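Local structure of glucose dehydrogenase (Serratia sp. FS14, 7CDY) at residues A[15-20]-A[62-67]; A[78-82]-A[92-96]. The protein is a beta-propeller protein of the glucose/sorbosone dehydrogenase family, modelled with a calcium ion bound. The contacts are given in a common frame with arbitrary orientation. Where two conformers were deposited one is given. Numbering follows the deposited sequence.

Contact 1: A[15-20]-A[62-67]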
loop_
_atom_site.group_PDB
_atom_site.type_symbol
_atom_site.label_atom_id
_atom_site.label_comp_id
_atom_site.label_asym_id
_atom_site.label_seq_id
_atom_site.Cartn_x
_atom_site.Cartn_y
_atom_site.Cartn_z
ATOM N N TRP A 15 0.391 4.776 9.499
ATOM C CA TRP A 15 0.705 4.004 8.301
ATOM C C TRP A 15 -0.333 4.151 7.206
ATOM O O TRP A 15 0.029 4.268 6.038
ATOM C CB TRP A 15 0.877 2.517 8.656
ATOM C CG TRP A 15 1.788 1.745 7.722
ATOM C CD1 TRP A 15 3.141 1.599 7.844
ATOM C CD2 TRP A 15 1.407 1.031 6.541
ATOM N NE1 TRP A 15 3.627 0.829 6.812
ATOM C CE2 TRP A 15 2.581 0.454 6.005
ATOM C CE3 TRP A 15 0.187 0.795 5.902
ATOM C CZ2 TRP A 15 2.569 -0.334 4.844
ATOM C CZ3 TRP A 15 0.175 0.013 4.759
ATOM C CH2 TRP A 15 1.361 -0.543 4.239
ATOM N N SER A 16 -1.614 4.170 7.555
ATOM C CA SER A 16 -2.685 4.178 6.570
ATOM C C SER A 16 -3.787 5.106 7.044
ATOM O O SER A 16 -4.019 5.254 8.245
ATOM C CB SER A 16 -3.276 2.756 6.431
ATOM O OG SER A 16 -4.336 2.654 5.483
ATOM N N LEU A 17 -4.477 5.721 6.090
ATOM C CA LEU A 17 -5.708 6.430 6.408
ATOM C C LEU A 17 -6.773 6.095 5.383
ATOM O O LEU A 17 -6.482 5.754 4.236
ATOM C CB LEU A 17 -5.516 7.948 6.525
ATOM C CG LEU A 17 -5.421 8.749 5.235
ATOM C CD1 LEU A 17 -6.786 9.256 4.754
ATOM C CD2 LEU A 17 -4.457 9.920 5.406
ATOM N N ALA A 18 -8.023 6.269 5.801
ATOM C CA ALA A 18 -9.154 6.033 4.919
ATOM C C ALA A 18 -10.320 6.916 5.326
ATOM O O ALA A 18 -10.652 7.017 6.508
ATOM C CB ALA A 18 -9.601 4.575 4.976
ATOM N N PHE A 19 -10.942 7.552 4.344
ATOM C CA PHE A 19 -12.105 8.380 4.619
ATOM C C PHE A 19 -13.352 7.531 4.821
ATOM O O PHE A 19 -13.561 6.521 4.138
ATOM C CB PHE A 19 -12.338 9.360 3.472
ATOM C CG PHE A 19 -11.552 10.628 3.607
ATOM C CD1 PHE A 19 -10.254 10.705 3.136
ATOM C CD2 PHE A 19 -12.106 11.738 4.221
ATOM C CE1 PHE A 19 -9.522 11.865 3.267
ATOM C CE2 PHE A 19 -11.380 12.903 4.351
ATOM C CZ PHE A 19 -10.087 12.967 3.875
ATOM N N LEU A 20 -14.174 7.945 5.783
ATOM C CA LEU A 20 -15.521 7.450 5.966
ATOM C C LEU A 20 -16.474 8.392 5.238
ATOM O O LEU A 20 -16.088 9.508 4.864
ATOM C CB LEU A 20 -15.848 7.413 7.458
ATOM C CG LEU A 20 -14.975 6.473 8.297
ATOM C CD1 LEU A 20 -15.529 6.396 9.707
ATOM C CD2 LEU A 20 -14.900 5.079 7.678
ATOM N N LEU A 62 0.424 -2.879 12.534
ATOM C CA LEU A 62 -0.871 -2.649 11.918
ATOM C C LEU A 62 -0.644 -1.767 10.702
ATOM O O LEU A 62 -0.015 -0.705 10.815
ATOM C CB LEU A 62 -1.833 -1.977 12.902
ATOM C CG LEU A 62 -3.239 -1.708 12.366
ATOM C CD1 LEU A 62 -3.933 -3.018 12.007
ATOM C CD2 LEU A 62 -4.051 -0.955 13.411
ATOM N N LEU A 63 -1.103 -2.235 9.538
ATOM C CA LEU A 63 -0.769 -1.625 8.258
ATOM C C LEU A 63 -1.985 -0.924 7.650
ATOM O O LEU A 63 -2.346 0.161 8.113
ATOM C CB LEU A 63 -0.091 -2.639 7.327
ATOM C CG LEU A 63 1.136 -3.310 7.973
ATOM C CD1 LEU A 63 1.651 -4.463 7.121
ATOM C CD2 LEU A 63 2.268 -2.320 8.281
ATOM N N GLU A 64 -2.623 -1.490 6.623
ATOM C CA GLU A 64 -3.675 -0.773 5.908
ATOM C C GLU A 64 -5.008 -0.832 6.643
ATOM O O GLU A 64 -5.370 -1.860 7.218
ATOM C CB GLU A 64 -3.872 -1.369 4.505
ATOM C CG GLU A 64 -4.665 -0.487 3.533
ATOM C CD GLU A 64 -3.775 0.480 2.787
ATOM O OE1 GLU A 64 -3.100 1.317 3.435
ATOM O OE2 GLU A 64 -3.718 0.400 1.540
ATOM N N VAL A 65 -5.766 0.261 6.558
ATOM C CA VAL A 65 -7.189 0.276 6.884
ATOM C C VAL A 65 -7.952 0.637 5.616
ATOM O O VAL A 65 -7.608 1.603 4.926
ATOM C CB VAL A 65 -7.513 1.230 8.053
ATOM C CG1 VAL A 65 -7.058 2.675 7.785
ATOM C CG2 VAL A 65 -9.004 1.185 8.375
ATOM N N LEU A 66 -8.974 -0.155 5.291
ATOM C CA LEU A 66 -9.756 0.057 4.076
ATOM C C LEU A 66 -11.221 -0.284 4.320
ATOM O O LEU A 66 -11.599 -1.469 4.352
ATOM C CB LEU A 66 -9.192 -0.742 2.903
ATOM C CG LEU A 66 -9.911 -0.590 1.557
ATOM C CD1 LEU A 66 -10.083 0.869 1.193
ATOM C CD2 LEU A 66 -9.168 -1.323 0.438
ATOM N N PRO A 67 -12.072 0.721 4.485
ATOM C CA PRO A 67 -13.515 0.474 4.506
ATOM C C PRO A 67 -13.957 -0.207 3.225
ATOM O O PRO A 67 -13.408 0.013 2.144
ATOM C CB PRO A 67 -14.109 1.881 4.607
ATOM C CG PRO A 67 -13.007 2.705 5.230
ATOM C CD PRO A 67 -11.747 2.136 4.681
HETATM O O HOH W 1 -7.166 3.316 2.880
#

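Contact 2: A[78-82]-A[92-96]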
loop_
_atom_site.group_PDB
_atom_site.type_symbol
_atom_site.label_atom_id
_atom_site.label_comp_id
_atom_site.label_asym_id
_atom_site.label_seq_id
_atom_site.Cartn_x
_atom_site.Cartn_y
_atom_site.Cartn_z
ATOM N N TYR A 78 -11.795 -3.420 6.420
ATOM C CA TYR A 78 -10.690 -4.352 6.225
ATOM C C TYR A 78 -9.410 -3.785 6.830
ATOM O O TYR A 78 -9.177 -2.565 6.809
ATOM C CB TYR A 78 -10.460 -4.600 4.726
ATOM C CG TYR A 78 -11.593 -5.335 4.038
ATOM C CD1 TYR A 78 -12.771 -4.673 3.713
ATOM C CD2 TYR A 78 -11.481 -6.686 3.715
ATOM C CE1 TYR A 78 -13.828 -5.346 3.098
ATOM C CE2 TYR A 78 -12.531 -7.366 3.091
ATOM C CZ TYR A 78 -13.687 -6.681 2.783
ATOM O OH TYR A 78 -14.740 -7.342 2.171
ATOM N N LEU A 79 -8.571 -4.681 7.366
ATOM C CA LEU A 79 -7.252 -4.318 7.877
ATOM C C LEU A 79 -6.226 -5.296 7.344
ATOM O O LEU A 79 -6.503 -6.494 7.230
ATOM C CB LEU A 79 -7.198 -4.392 9.414
ATOM C CG LEU A 79 -8.118 -3.481 10.217
ATOM C CD1 LEU A 79 -8.056 -3.854 11.704
ATOM C CD2 LEU A 79 -7.745 -2.019 10.016
ATOM N N SER A 80 -5.034 -4.798 7.041
ATOM C CA SER A 80 -3.886 -5.662 6.840
ATOM C C SER A 80 -2.898 -5.439 7.978
ATOM O O SER A 80 -2.871 -4.360 8.592
ATOM C CB SER A 80 -3.237 -5.446 5.473
ATOM O OG SER A 80 -2.525 -4.222 5.461
ATOM N N PHE A 81 -2.113 -6.470 8.292
ATOM C CA PHE A 81 -1.192 -6.394 9.422
ATOM C C PHE A 81 -0.150 -7.492 9.321
ATOM O O PHE A 81 -0.345 -8.507 8.652
ATOM C CB PHE A 81 -1.915 -6.446 10.781
ATOM C CG PHE A 81 -2.734 -7.716 11.024
ATOM C CD1 PHE A 81 -3.970 -7.904 10.408
ATOM C CD2 PHE A 81 -2.279 -8.694 11.910
ATOM C CE1 PHE A 81 -4.728 -9.052 10.659
ATOM C CE2 PHE A 81 -3.034 -9.845 12.169
ATOM C CZ PHE A 81 -4.251 -10.019 11.539
ATOM N N ALA A 82 0.976 -7.269 9.992
ATOM C CA ALA A 82 1.946 -8.337 10.171
ATOM C C ALA A 82 1.471 -9.219 11.317
ATOM O O ALA A 82 1.117 -8.716 12.390
ATOM C CB ALA A 82 3.311 -7.739 10.503
ATOM N N THR A 92 2.183 -11.318 6.321
ATOM C CA THR A 92 1.047 -10.416 6.229
ATOM C C THR A 92 -0.270 -11.181 6.325
ATOM O O THR A 92 -0.390 -12.312 5.840
ATOM C CB THR A 92 1.136 -9.658 4.913
ATOM O OG1 THR A 92 2.407 -9.006 4.882
ATOM C CG2 THR A 92 0.028 -8.617 4.786
ATOM N N ALA A 93 -1.258 -10.569 6.978
ATOM C CA ALA A 93 -2.607 -11.109 7.045
ATOM C C ALA A 93 -3.595 -9.994 6.752
ATOM O O ALA A 93 -3.289 -8.807 6.939
ATOM C CB ALA A 93 -2.899 -11.689 8.431
ATOM N N VAL A 94 -4.770 -10.378 6.256
ATOM C CA VAL A 94 -5.837 -9.443 5.924
ATOM C C VAL A 94 -7.125 -9.986 6.527
ATOM O O VAL A 94 -7.408 -11.191 6.416
ATOM C CB VAL A 94 -5.973 -9.269 4.396
ATOM C CG1 VAL A 94 -7.121 -8.324 4.048
ATOM C CG2 VAL A 94 -4.653 -8.763 3.796
ATOM N N GLY A 95 -7.895 -9.120 7.180
ATOM C CA GLY A 95 -9.181 -9.519 7.713
ATOM C C GLY A 95 -10.157 -8.367 7.646
ATOM O O GLY A 95 -9.832 -7.282 7.160
ATOM N N TYR A 96 -11.361 -8.599 8.168
ATOM C CA TYR A 96 -12.307 -7.509 8.302
ATOM C C TYR A 96 -13.150 -7.701 9.547
ATOM O O TYR A 96 -13.291 -8.814 10.064
ATOM C CB TYR A 96 -13.181 -7.313 7.055
ATOM C CG TYR A 96 -14.211 -8.399 6.774
ATOM C CD1 TYR A 96 -15.397 -8.479 7.510
ATOM C CD2 TYR A 96 -14.028 -9.300 5.724
ATOM C CE1 TYR A 96 -16.359 -9.453 7.236
ATOM C CE2 TYR A 96 -14.984 -10.280 5.441
ATOM C CZ TYR A 96 -16.146 -10.336 6.205
ATOM O OH TYR A 96 -17.105 -11.291 5.940
#

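Contact 1: A[15-20]-A[62-67]
Strands 15-19 and 62-67 run in nearly the same direction, at 12° with axes 5.4 Å apart at their closest, yet they meet through side chains and not as sheet partners. Trp15 opens the contact by laying its indole over Leu63: Leu63 CD2 sits 3.7 Å from the centroid of the five-membered ring of Trp15, over its face, a CH-pi contact. Leu63 and the next residue, Glu64, both face Ser80, a classic beta bulge. Ser16 supplies the polar link. Its OG donates to Glu64 OE1 (2.7 Å) and accepts from Val65 N (Val65 N to Ser16 OG 3.0 Å, almost linear), so one hydroxyl satisfies a main-chain amide of the other strand while also holding a buried carboxylate. The charge of Glu64 is met by salt bridges to Lys128 and Arg323. Leu17 turns its side chain away, but a water lies 2.9 Å from Leu17 O and 2.7 Å from Val65 O, placed to bridge the two carbonyls, although other acceptors compete for its protons. Ala18 points back across, and its CB packs 3.3 Å from Pro67 CD. Beyond Phe19, which is directed away and meets Tyr331 edge-to-face, Leu20 brings its tip round so that Leu20 CD2 lies 3.9 Å from Pro67 CG. Strand 15-19 pairs with strand 26-30 in one sheet, and strand 62-67 with strand 76-84 in the next. Innermost strands of successive blades lying side by side and nearly parallel, joined across the gap by side chains and water, are characteristic of the beta-propeller.

Contact 2: A[78-82]-A[92-96]
Four main-chain hydrogen bonds join these antiparallel strands, two around each hydrogen-bonded pair. Leu79 N donates to Gly95 O (2.9 Å) and Gly95 N returns to Leu79 O (3.0 Å); Phe81 N reaches Ala93 O at 2.9 Å, and Ala93 N reaches Phe81 O at 2.8 Å. The acceptors also receive CA-H...O contacts, such as Tyr78 CA to Gly95 O at 3.2 Å. On the face with Phe81, Ala93 CB lies over the phenyl ring of Phe81, 4.0 Å from its centroid. On the other face, Tyr96 CB covers the ring of Tyr78, 3.9 Å from that centroid. The polar tips on this face look outside the hairpin: Tyr78 OH bonds to Ala165 O, Ser80 OG to Gly127 O and Glu64 N, Thr92 OG1 to Phe125 O, and Tyr96 OH to Glu166. The chemistry is thus divided: backbone bonds zip the hairpin together, while the hydroxyls join it to neighbouring parts of the propeller.

From the N terminus, strand 3-19 comes first and its last part, 15-19, enters contact 1; the chain then builds strands 26-30, 34-39 and 43-44 before returning at 62-67, so contact 1 closes a loop of 41 residues around the rest of that blade. Contact 2 follows in series, closing the far tighter turn of the hairpin 76-84/90-99. The two neither cross nor nest, but they adjoin: strand 62-67 pairs antiparallel with strand 76-84, with probable hydrogen bonds from Tyr78 N to Leu66 O (2.9 Å) and from Leu63 N to Ser80 O (2.9 Å). Contact 1 therefore joins two blades, contact 2 builds the second of them, and strand 62-67 connects the two.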